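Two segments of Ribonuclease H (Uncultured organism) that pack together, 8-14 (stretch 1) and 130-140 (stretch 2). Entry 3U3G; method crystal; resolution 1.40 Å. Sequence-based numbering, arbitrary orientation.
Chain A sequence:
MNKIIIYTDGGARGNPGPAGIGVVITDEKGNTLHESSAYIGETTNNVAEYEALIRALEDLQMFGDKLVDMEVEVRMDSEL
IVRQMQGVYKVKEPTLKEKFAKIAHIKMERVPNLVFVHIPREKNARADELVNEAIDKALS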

# COMPACT_ATOMS: atom_id res chain seq x y z
N THR A 8 1.09 0.59 -4.08
CA THR A 8 0.92 -0.57 -3.22
C THR A 8 0.02 -1.60 -3.85
O THR A 8 -0.85 -1.27 -4.66
CB THR A 8 0.36 -0.22 -1.82
OG1 THR A 8 -1.00 0.23 -1.94
CG2 THR A 8 1.20 0.87 -1.15
N ASP A 9 0.22 -2.86 -3.47
CA ASP A 9 -0.71 -3.93 -3.81
C ASP A 9 -0.60 -5.01 -2.74
O ASP A 9 0.43 -5.15 -2.06
CB ASP A 9 -0.36 -4.51 -5.19
CG ASP A 9 -1.52 -5.29 -5.82
OD1 ASP A 9 -2.67 -5.20 -5.35
OD2 ASP A 9 -1.27 -6.00 -6.82
N GLY A 10 -1.67 -5.77 -2.57
CA GLY A 10 -1.67 -6.94 -1.72
C GLY A 10 -2.54 -8.00 -2.35
O GLY A 10 -3.48 -7.68 -3.07
N GLY A 11 -2.23 -9.25 -2.08
CA GLY A 11 -3.02 -10.35 -2.62
C GLY A 11 -2.95 -11.56 -1.74
O GLY A 11 -1.96 -11.79 -1.04
N ALA A 12 -3.94 -12.41 -1.86
CA ALA A 12 -3.93 -13.72 -1.25
C ALA A 12 -4.35 -14.82 -2.24
O ALA A 12 -5.15 -14.62 -3.07
CB ALA A 12 -4.85 -13.74 -0.05
N ARG A 13 -3.82 -16.00 -2.02
CA ARG A 13 -4.13 -17.17 -2.84
C ARG A 13 -5.12 -18.01 -2.08
O ARG A 13 -4.77 -18.92 -1.41
CB ARG A 13 -2.84 -17.93 -3.14
CG ARG A 13 -1.93 -17.09 -3.88
CD ARG A 13 -0.95 -17.82 -4.72
NE ARG A 13 -0.09 -16.90 -5.43
CZ ARG A 13 1.16 -17.15 -5.77
NH1 ARG A 13 1.67 -18.30 -5.47
NH2 ARG A 13 1.86 -16.23 -6.36
N GLY A 14 -6.37 -17.63 -2.15
CA GLY A 14 -7.32 -18.28 -1.30
C GLY A 14 -8.08 -17.23 -0.55
O GLY A 14 -7.82 -16.06 -0.71
N LEU A 130 5.70 -7.91 -6.98
CA LEU A 130 6.32 -8.02 -5.66
C LEU A 130 5.49 -8.90 -4.73
O LEU A 130 6.02 -9.70 -3.97
CB LEU A 130 6.51 -6.63 -5.05
CG LEU A 130 7.53 -5.73 -5.76
CD1 LEU A 130 7.58 -4.36 -5.07
CD2 LEU A 130 8.90 -6.38 -5.75
N VAL A 131 4.17 -8.75 -4.80
CA VAL A 131 3.26 -9.62 -4.04
C VAL A 131 3.53 -11.08 -4.40
O VAL A 131 3.71 -11.93 -3.53
CB VAL A 131 1.78 -9.28 -4.36
CG1 VAL A 131 0.84 -10.35 -3.80
CG2 VAL A 131 1.42 -7.90 -3.80
N ASN A 132 3.53 -11.37 -5.70
CA ASN A 132 3.61 -12.75 -6.15
C ASN A 132 5.00 -13.36 -5.94
O ASN A 132 5.11 -14.53 -5.60
CB ASN A 132 3.18 -12.84 -7.61
CG ASN A 132 1.67 -12.76 -7.77
OD1 ASN A 132 1.15 -11.77 -8.28
ND2 ASN A 132 0.97 -13.72 -7.19
N GLU A 133 6.02 -12.52 -5.96
CA GLU A 133 7.38 -12.95 -5.62
C GLU A 133 7.44 -13.44 -4.17
O GLU A 133 7.99 -14.52 -3.88
CB GLU A 133 8.35 -11.79 -5.84
CG GLU A 133 9.82 -12.13 -5.66
CD GLU A 133 10.73 -10.91 -5.88
OE1 GLU A 133 10.31 -9.98 -6.60
OE2 GLU A 133 11.79 -10.83 -5.23
N ALA A 134 6.83 -12.67 -3.27
CA ALA A 134 6.82 -13.00 -1.86
C ALA A 134 6.05 -14.29 -1.60
O ALA A 134 6.50 -15.13 -0.83
CB ALA A 134 6.25 -11.85 -1.03
N ILE A 135 4.86 -14.41 -2.19
CA ILE A 135 4.08 -15.63 -1.99
C ILE A 135 4.77 -16.86 -2.57
O ILE A 135 4.91 -17.89 -1.89
CB ILE A 135 2.64 -15.51 -2.54
CG1 ILE A 135 1.90 -14.36 -1.85
CG2 ILE A 135 1.88 -16.81 -2.31
CD1 ILE A 135 0.61 -13.99 -2.56
N ASP A 136 5.29 -16.74 -3.79
CA ASP A 136 5.97 -17.86 -4.43
C ASP A 136 7.13 -18.32 -3.56
O ASP A 136 7.41 -19.52 -3.45
CB ASP A 136 6.51 -17.46 -5.81
CG ASP A 136 5.43 -17.33 -6.86
OD1 ASP A 136 4.30 -17.82 -6.64
OD2 ASP A 136 5.73 -16.75 -7.93
N LYS A 137 7.88 -17.36 -3.01
CA LYS A 137 9.09 -17.70 -2.27
C LYS A 137 8.74 -18.38 -0.95
O LYS A 137 9.33 -19.41 -0.62
CB LYS A 137 9.96 -16.46 -2.04
CG LYS A 137 11.29 -16.77 -1.35
CD LYS A 137 12.28 -15.62 -1.49
CE LYS A 137 13.73 -16.08 -1.27
NZ LYS A 137 13.96 -16.77 0.04
N ALA A 138 7.63 -17.97 -0.35
CA ALA A 138 7.16 -18.55 0.90
C ALA A 138 6.65 -19.98 0.71
O ALA A 138 6.90 -20.85 1.54
CB ALA A 138 6.07 -17.68 1.51
N LEU A 139 6.07 -20.24 -0.46
CA LEU A 139 5.49 -21.54 -0.76
C LEU A 139 6.54 -22.53 -1.25
O LEU A 139 6.29 -23.74 -1.29
CB LEU A 139 4.37 -21.42 -1.79
CG LEU A 139 3.16 -20.61 -1.32
CD1 LEU A 139 2.02 -20.70 -2.32
CD2 LEU A 139 2.73 -21.09 0.06
N SER A 140 7.65 -22.01 -1.76
CA SER A 140 8.64 -22.82 -2.45
C SER A 140 9.37 -23.74 -1.48
O SER A 140 10.08 -24.66 -1.88
CB SER A 140 9.65 -21.92 -3.17
OG SER A 140 10.53 -21.32 -2.24
OXT SER A 140 9.20 -23.64 -0.26

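A strand laid against a helix commonly joins the two by close hydrophobic packing where the backbones draw near and by a charged contact at the exposed margin, and these segments of Ribonuclease H are a compact example. Residues 8-12 form the end of an extended strand and residues 130-139 the last turns of a helix; their axes run in broadly the same direction, 37° apart, and approach to 8.2 Å. The backbones are nearest where Gly10 CA lies 6.1 Å from Val131 CA. No backbone hydrogen bond links the two elements. The helix satisfies its own amides through bonds such as Ile135 N to Val131 O (3.0 Å), and it reaches across with side chains, which meet largely main-chain atoms on the strand and the side chain of Arg13 beyond it.

Val131, buried and directed toward the strand, occupies the point of closest approach. Its branched side chain, with chi1 in the t well, places CG2 3.4 Å from Asp9 O and 3.8 Å from Gly10 CA, while CG1 lies 3.7 Å from Gly11 N. A short, branched residue thus meets the strand backbone with both methyls. Glycine suits the opposing position at Gly11, where a CB would point toward the helix and sit only 3.4 Å from Val131 CG1. At Gly10 a CB would point away from the helix, so this contact places no such demand on it. Asp9 does point toward the helix; its CB comes 4.1 Å from Val131 CG2, and one carboxylate oxygen, OD1, accepts a weak hydrogen bond from Gly10 N at 3.0 Å.

One helical turn later, Ile135 continues the apolar surface. Its CD1 reaches to 3.7 Å from Gly11 O, and its CG2 lies over one face of the Arg13 guanidinium, 3.5 Å from NH1. The same side chain therefore serves both the strand backbone and the flat, weakly hydrated face of an arginine.

Arg13, just beyond the strand, contributes 120 Å² of the 350 Å² buried in all. Its chi2 and chi3 are both t, an extended course that carries the guanidinium across to the helix, where it meets Asp136. There NH1 and NH2 each donate a hydrogen bond to Asp136 OD1, both at 2.9 Å, forming a forked salt bridge at the edge of the group. The CA-to-CB bond of Asp136 points sideways to the strand segment, yet the end of the side chain comes nearer, to the guanidinium. Leu139 CD1, 4.0 Å from Arg13 NH1, adds a looser van der Waals contact. Arginine fits this exposed place because its edge can bind charge while its face packs against hydrocarbon.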